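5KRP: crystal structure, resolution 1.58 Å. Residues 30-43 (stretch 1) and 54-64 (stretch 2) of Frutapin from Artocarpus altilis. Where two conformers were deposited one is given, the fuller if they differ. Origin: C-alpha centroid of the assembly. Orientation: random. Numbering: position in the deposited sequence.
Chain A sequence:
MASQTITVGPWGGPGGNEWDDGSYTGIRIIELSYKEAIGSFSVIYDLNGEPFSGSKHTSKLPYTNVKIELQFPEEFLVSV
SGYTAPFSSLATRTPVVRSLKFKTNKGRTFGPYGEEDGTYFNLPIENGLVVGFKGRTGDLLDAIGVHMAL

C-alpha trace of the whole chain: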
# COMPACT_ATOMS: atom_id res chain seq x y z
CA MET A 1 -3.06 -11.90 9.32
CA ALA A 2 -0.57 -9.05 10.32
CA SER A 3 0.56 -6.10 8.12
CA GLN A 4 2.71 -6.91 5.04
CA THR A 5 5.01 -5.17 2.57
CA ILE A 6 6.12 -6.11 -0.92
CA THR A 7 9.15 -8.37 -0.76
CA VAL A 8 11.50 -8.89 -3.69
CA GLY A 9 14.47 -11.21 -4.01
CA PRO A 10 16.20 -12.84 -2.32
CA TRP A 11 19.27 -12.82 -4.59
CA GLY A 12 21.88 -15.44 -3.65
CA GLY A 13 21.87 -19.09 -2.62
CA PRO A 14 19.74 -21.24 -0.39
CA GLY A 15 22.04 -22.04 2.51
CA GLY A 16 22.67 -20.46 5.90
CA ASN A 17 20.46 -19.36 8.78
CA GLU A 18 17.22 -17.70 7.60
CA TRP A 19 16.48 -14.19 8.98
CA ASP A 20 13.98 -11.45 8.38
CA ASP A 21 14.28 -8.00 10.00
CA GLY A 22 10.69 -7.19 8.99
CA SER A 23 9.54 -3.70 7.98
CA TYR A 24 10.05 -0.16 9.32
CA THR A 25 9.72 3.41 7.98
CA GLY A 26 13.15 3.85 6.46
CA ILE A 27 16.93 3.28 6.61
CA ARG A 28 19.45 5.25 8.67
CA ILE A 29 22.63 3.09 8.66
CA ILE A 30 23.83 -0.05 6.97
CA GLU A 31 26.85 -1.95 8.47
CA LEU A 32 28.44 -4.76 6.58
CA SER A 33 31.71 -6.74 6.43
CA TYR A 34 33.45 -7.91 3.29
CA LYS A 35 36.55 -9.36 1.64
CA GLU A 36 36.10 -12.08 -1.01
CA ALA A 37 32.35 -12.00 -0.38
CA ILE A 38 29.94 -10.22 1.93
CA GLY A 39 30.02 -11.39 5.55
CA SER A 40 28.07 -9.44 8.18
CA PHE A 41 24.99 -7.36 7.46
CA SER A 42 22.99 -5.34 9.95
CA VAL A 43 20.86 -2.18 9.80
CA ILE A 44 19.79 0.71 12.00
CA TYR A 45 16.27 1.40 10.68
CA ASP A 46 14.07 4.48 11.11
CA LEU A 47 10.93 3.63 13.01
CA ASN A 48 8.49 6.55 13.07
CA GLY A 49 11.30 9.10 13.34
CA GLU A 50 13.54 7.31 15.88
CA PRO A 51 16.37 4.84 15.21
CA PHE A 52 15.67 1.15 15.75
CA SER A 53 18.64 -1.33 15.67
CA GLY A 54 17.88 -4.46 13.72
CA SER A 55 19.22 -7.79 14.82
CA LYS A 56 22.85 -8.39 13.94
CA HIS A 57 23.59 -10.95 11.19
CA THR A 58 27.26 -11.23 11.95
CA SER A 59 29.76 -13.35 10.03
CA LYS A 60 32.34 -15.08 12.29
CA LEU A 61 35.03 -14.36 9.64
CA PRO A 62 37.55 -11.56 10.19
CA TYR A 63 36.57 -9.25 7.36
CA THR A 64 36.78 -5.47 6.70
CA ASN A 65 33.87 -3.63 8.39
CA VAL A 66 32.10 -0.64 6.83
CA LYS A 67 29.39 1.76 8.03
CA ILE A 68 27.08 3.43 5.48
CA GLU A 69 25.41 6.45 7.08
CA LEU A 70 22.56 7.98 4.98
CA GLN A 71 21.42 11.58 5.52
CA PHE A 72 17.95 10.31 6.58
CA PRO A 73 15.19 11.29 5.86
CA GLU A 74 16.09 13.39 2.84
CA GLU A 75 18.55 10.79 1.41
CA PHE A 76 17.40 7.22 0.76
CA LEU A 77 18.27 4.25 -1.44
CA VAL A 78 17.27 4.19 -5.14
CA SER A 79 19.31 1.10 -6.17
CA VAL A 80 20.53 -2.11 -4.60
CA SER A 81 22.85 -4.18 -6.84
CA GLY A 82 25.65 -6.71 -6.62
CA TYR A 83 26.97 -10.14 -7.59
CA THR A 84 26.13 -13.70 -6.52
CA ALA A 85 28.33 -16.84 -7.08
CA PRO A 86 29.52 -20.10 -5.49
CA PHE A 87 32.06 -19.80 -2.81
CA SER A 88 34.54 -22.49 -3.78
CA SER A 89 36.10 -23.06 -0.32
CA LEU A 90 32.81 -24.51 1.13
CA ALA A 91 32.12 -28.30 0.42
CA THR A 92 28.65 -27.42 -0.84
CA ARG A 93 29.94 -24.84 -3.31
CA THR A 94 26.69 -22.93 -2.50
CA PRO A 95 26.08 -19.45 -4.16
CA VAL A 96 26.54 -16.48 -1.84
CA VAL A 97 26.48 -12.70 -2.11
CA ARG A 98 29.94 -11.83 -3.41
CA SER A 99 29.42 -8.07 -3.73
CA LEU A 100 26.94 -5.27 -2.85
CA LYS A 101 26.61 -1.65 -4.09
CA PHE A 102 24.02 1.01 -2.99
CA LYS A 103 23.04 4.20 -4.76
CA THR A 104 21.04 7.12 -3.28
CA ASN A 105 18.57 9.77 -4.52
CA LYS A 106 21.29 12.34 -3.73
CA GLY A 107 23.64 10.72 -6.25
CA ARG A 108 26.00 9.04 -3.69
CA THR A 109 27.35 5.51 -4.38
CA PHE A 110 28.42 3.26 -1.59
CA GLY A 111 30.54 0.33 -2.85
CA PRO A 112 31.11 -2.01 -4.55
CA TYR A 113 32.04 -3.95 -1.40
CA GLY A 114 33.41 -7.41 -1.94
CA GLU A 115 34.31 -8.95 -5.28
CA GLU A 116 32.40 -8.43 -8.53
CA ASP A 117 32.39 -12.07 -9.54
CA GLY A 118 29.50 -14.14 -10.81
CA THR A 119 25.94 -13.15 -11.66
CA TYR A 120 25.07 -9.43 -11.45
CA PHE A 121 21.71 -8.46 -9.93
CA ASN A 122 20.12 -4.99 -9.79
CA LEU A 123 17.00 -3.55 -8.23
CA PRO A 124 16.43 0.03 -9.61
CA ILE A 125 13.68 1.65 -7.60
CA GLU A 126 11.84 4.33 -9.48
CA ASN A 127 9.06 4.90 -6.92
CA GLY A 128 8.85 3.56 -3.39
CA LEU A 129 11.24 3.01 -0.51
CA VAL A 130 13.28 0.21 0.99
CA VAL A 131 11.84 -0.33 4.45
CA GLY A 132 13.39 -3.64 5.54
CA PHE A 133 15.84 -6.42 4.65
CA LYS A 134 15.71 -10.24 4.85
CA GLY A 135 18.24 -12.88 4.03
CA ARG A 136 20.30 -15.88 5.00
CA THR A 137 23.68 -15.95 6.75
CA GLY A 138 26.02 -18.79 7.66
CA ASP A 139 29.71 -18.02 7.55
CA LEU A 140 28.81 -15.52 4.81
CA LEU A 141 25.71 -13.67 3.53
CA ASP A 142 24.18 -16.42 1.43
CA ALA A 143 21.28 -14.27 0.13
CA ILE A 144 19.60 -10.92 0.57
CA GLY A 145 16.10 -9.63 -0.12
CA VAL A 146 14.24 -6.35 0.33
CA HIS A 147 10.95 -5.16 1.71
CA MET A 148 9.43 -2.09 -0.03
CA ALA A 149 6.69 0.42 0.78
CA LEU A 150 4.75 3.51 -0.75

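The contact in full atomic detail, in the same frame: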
# COMPACT_ATOMS: atom_id res chain seq x y z
N ILE A 30 23.54 1.35 7.36
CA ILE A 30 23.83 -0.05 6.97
C ILE A 30 25.28 -0.39 7.36
O ILE A 30 26.15 0.38 7.03
CB ILE A 30 23.63 -0.30 5.47
CG1 ILE A 30 22.15 -0.08 5.11
CG2 ILE A 30 24.00 -1.75 5.12
CD1 ILE A 30 21.91 0.04 3.62
N GLU A 31 25.47 -1.48 8.11
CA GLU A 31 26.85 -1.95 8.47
C GLU A 31 27.08 -3.32 7.85
O GLU A 31 26.26 -4.22 8.02
CB GLU A 31 26.98 -2.06 9.99
CG GLU A 31 26.81 -0.73 10.71
CD GLU A 31 26.98 -0.85 12.23
OE1 GLU A 31 28.11 -1.21 12.67
OE2 GLU A 31 26.00 -0.59 12.97
N LEU A 32 28.17 -3.49 7.12
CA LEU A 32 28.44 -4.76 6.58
C LEU A 32 29.93 -5.05 6.71
O LEU A 32 30.70 -4.13 6.99
CB LEU A 32 27.94 -4.82 5.14
CG LEU A 32 28.46 -3.86 4.13
CD1 LEU A 32 29.80 -4.40 3.53
CD2 LEU A 32 27.49 -3.69 2.99
N SER A 33 30.27 -6.34 6.57
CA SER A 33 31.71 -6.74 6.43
C SER A 33 31.91 -7.44 5.10
O SER A 33 30.96 -7.98 4.50
CB SER A 33 32.19 -7.59 7.59
OG SER A 33 31.67 -8.89 7.51
N TYR A 34 33.13 -7.33 4.57
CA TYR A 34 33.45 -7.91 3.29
C TYR A 34 34.96 -8.25 3.17
O TYR A 34 35.79 -7.67 3.89
CB TYR A 34 33.14 -6.99 2.15
CG TYR A 34 33.94 -5.71 2.12
CD1 TYR A 34 33.58 -4.61 2.91
CD2 TYR A 34 35.10 -5.60 1.29
CE1 TYR A 34 34.34 -3.42 2.89
CE2 TYR A 34 35.87 -4.43 1.29
CZ TYR A 34 35.46 -3.34 2.05
OH TYR A 34 36.17 -2.17 2.07
N LYS A 35 35.20 -9.17 2.24
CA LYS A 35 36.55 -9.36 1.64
C LYS A 35 36.34 -10.05 0.28
O LYS A 35 35.99 -9.39 -0.70
CB LYS A 35 37.48 -10.10 2.69
CG LYS A 35 38.95 -10.12 2.23
CD LYS A 35 39.60 -8.76 2.42
CE LYS A 35 40.98 -8.66 1.71
NZ LYS A 35 41.79 -7.51 2.24
N GLU A 36 36.40 -11.38 0.22
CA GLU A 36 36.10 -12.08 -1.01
C GLU A 36 34.59 -12.09 -1.32
O GLU A 36 34.17 -12.29 -2.46
CB GLU A 36 36.63 -13.52 -0.92
CG GLU A 36 38.17 -13.53 -0.89
CD GLU A 36 38.79 -13.39 0.48
OE1 GLU A 36 38.14 -13.41 1.58
OE2 GLU A 36 40.04 -13.33 0.46
N ALA A 37 33.83 -11.98 -0.26
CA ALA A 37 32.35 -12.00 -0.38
C ALA A 37 31.84 -11.03 0.67
O ALA A 37 32.62 -10.48 1.45
CB ALA A 37 31.83 -13.39 -0.14
N ILE A 38 30.51 -10.91 0.80
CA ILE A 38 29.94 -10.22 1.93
C ILE A 38 29.73 -11.17 3.09
O ILE A 38 29.18 -12.30 2.93
CB ILE A 38 28.55 -9.57 1.51
CG1 ILE A 38 28.67 -8.69 0.28
CG2 ILE A 38 27.92 -8.89 2.73
CD1 ILE A 38 29.56 -7.48 0.40
N GLY A 39 30.15 -10.71 4.29
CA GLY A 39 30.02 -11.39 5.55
C GLY A 39 28.83 -10.87 6.36
O GLY A 39 27.71 -11.32 6.22
N SER A 40 29.09 -9.94 7.28
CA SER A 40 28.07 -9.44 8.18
C SER A 40 27.15 -8.45 7.43
O SER A 40 27.55 -7.80 6.50
CB SER A 40 28.75 -8.69 9.31
OG SER A 40 29.64 -9.56 10.06
N PHE A 41 25.96 -8.30 7.96
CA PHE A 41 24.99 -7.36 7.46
C PHE A 41 24.03 -7.05 8.58
O PHE A 41 23.32 -7.92 9.10
CB PHE A 41 24.26 -7.94 6.22
CG PHE A 41 23.35 -6.92 5.54
CD1 PHE A 41 22.06 -6.72 5.99
CD2 PHE A 41 23.81 -6.15 4.49
CE1 PHE A 41 21.20 -5.80 5.30
CE2 PHE A 41 23.00 -5.22 3.86
CZ PHE A 41 21.73 -5.04 4.26
N SER A 42 23.97 -5.80 8.95
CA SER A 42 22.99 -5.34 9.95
C SER A 42 22.59 -3.89 9.68
O SER A 42 23.34 -3.14 9.07
CB SER A 42 23.56 -5.49 11.39
OG SER A 42 24.25 -6.73 11.61
N VAL A 43 21.42 -3.49 10.19
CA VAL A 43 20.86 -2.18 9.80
C VAL A 43 20.31 -1.47 11.04
O VAL A 43 19.74 -2.05 11.91
CB VAL A 43 19.69 -2.42 8.80
CG1 VAL A 43 19.08 -1.09 8.29
CG2 VAL A 43 20.13 -3.33 7.66
N GLY A 54 18.27 -3.08 14.08
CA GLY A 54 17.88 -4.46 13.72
C GLY A 54 18.82 -5.47 14.34
O GLY A 54 19.91 -5.11 14.83
N SER A 55 18.39 -6.72 14.35
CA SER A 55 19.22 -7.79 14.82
C SER A 55 20.48 -7.82 14.00
O SER A 55 20.47 -7.57 12.83
CB SER A 55 18.52 -9.15 14.68
OG SER A 55 17.36 -9.26 15.49
N LYS A 56 21.58 -8.18 14.65
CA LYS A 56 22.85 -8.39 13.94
C LYS A 56 22.85 -9.71 13.19
O LYS A 56 22.31 -10.70 13.66
CB LYS A 56 24.01 -8.34 14.97
CG LYS A 56 24.14 -7.06 15.76
CD LYS A 56 24.55 -5.92 14.85
CE LYS A 56 24.77 -4.57 15.57
NZ LYS A 56 24.19 -3.41 14.77
N HIS A 57 23.37 -9.72 11.99
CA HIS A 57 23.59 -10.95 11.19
C HIS A 57 25.10 -10.99 10.87
O HIS A 57 25.58 -10.68 9.77
CB HIS A 57 22.68 -10.94 9.94
CG HIS A 57 21.28 -10.51 10.29
ND1 HIS A 57 20.45 -11.32 11.03
CD2 HIS A 57 20.56 -9.41 9.99
CE1 HIS A 57 19.30 -10.71 11.23
NE2 HIS A 57 19.34 -9.54 10.63
N THR A 58 25.83 -11.37 11.91
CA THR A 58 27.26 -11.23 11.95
C THR A 58 27.90 -12.48 11.35
O THR A 58 27.50 -13.62 11.69
CB THR A 58 27.67 -11.02 13.42
OG1 THR A 58 27.09 -9.78 13.88
CG2 THR A 58 29.19 -10.90 13.58
N SER A 59 28.91 -12.29 10.52
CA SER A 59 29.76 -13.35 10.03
C SER A 59 30.94 -13.54 11.04
O SER A 59 31.47 -12.57 11.60
CB SER A 59 30.35 -12.98 8.64
OG SER A 59 31.44 -13.89 8.37
N LYS A 60 31.22 -14.79 11.37
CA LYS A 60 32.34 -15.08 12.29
C LYS A 60 33.70 -14.81 11.64
O LYS A 60 34.72 -14.84 12.35
CB LYS A 60 32.26 -16.54 12.72
CG LYS A 60 32.66 -17.44 11.56
CD LYS A 60 32.37 -18.90 11.88
CE LYS A 60 33.12 -19.81 10.91
NZ LYS A 60 32.97 -21.27 11.22
N LEU A 61 33.74 -14.56 10.34
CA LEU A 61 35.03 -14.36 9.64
C LEU A 61 35.59 -12.97 9.86
O LEU A 61 34.87 -11.98 9.89
CB LEU A 61 34.88 -14.65 8.13
CG LEU A 61 34.42 -16.10 7.71
CD1 LEU A 61 34.19 -16.17 6.24
CD2 LEU A 61 35.38 -17.20 8.19
N PRO A 62 36.93 -12.86 10.01
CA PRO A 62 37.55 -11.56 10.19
C PRO A 62 37.65 -10.84 8.84
O PRO A 62 38.54 -11.12 7.99
CB PRO A 62 38.92 -11.89 10.84
CG PRO A 62 39.19 -13.27 10.50
CD PRO A 62 37.89 -13.97 10.17
N TYR A 63 36.70 -9.94 8.63
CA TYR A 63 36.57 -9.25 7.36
C TYR A 63 36.76 -7.75 7.63
O TYR A 63 36.85 -7.32 8.78
CB TYR A 63 35.19 -9.54 6.78
CG TYR A 63 35.07 -10.74 5.84
CD1 TYR A 63 36.14 -11.70 5.63
CD2 TYR A 63 33.90 -10.89 5.10
CE1 TYR A 63 35.97 -12.74 4.75
CE2 TYR A 63 33.76 -11.94 4.18
CZ TYR A 63 34.78 -12.85 4.01
OH TYR A 63 34.59 -13.90 3.08
N THR A 64 36.76 -6.96 6.57
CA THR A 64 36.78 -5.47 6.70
C THR A 64 35.37 -4.93 7.00
O THR A 64 34.45 -5.27 6.30
CB THR A 64 37.28 -4.85 5.41
OG1 THR A 64 38.60 -5.36 5.18
CG2 THR A 64 37.25 -3.27 5.44
O HOH W 1 32.78 -10.54 9.52
O HOH W 2 39.47 -5.01 2.18
O HOH W 3 36.68 -15.49 2.84
O HOH W 4 25.00 -11.52 7.04
O HOH W 5 19.73 -5.78 10.93
O HOH W 6 21.64 -3.36 14.00

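Stretch 1 is a β-hairpin, strands 30-34 and 38-43 joined by a short turn, and stretch 2 runs past it as a largely irregular segment; together they bury 803 Å². Tyr63, with the largest share of that area, lays its ring against the turn. Lys35 CB sits over one face, 3.8 Å from the ring centroid, in a CH-π contact, while Gly39 N approaches the ring edge, 3.8 Å from Tyr63 CE2. Gly39 leaves no room for a side chain here: an ideal CB would lie 2.9 Å from Tyr63 CD2 and would also clash with Ser33 OG. Water 3 bridges the phenol to the turn, lying 2.6 Å from Tyr63 OH and donating to Glu36 OE1 (2.8 Å).

The next residue, Thr64, forms an antiparallel pair with Tyr34. Tyr34 N donates to Thr64 O (3.0 Å) and Thr64 N to Tyr34 O (2.9 Å), closing a two-bond ring that places both side chains on the same face of the sheet. Thr64 CB thereby comes over the Tyr34 ring, 4.2 Å from its centroid, as a second CH-π contact.

Along the other strand, serine hydroxyls supplement a sparse set of backbone bonds. Phe41 N donates to His57 O (3.0 Å), whereas the return bond from His57 N to Phe41 O is weak at 3.4 Å. His57 N also reaches Ser42 OG (3.1 Å), so a side chain takes up an amide that the backbone pairing holds poorly. Similarly, Ser59 N donates to Ser40 OG (2.9 Å). Water 4 donates to both Gly39 O (2.8 Å) and His57 O (2.9 Å), bridging two carbonyls that cannot bond each other. Beyond Ser42, Gly54 N donates to Val43 O (2.8 Å). Beside Ser42, a long salt bridge joins Glu31 OE2 to Lys56 NZ (3.8 Å).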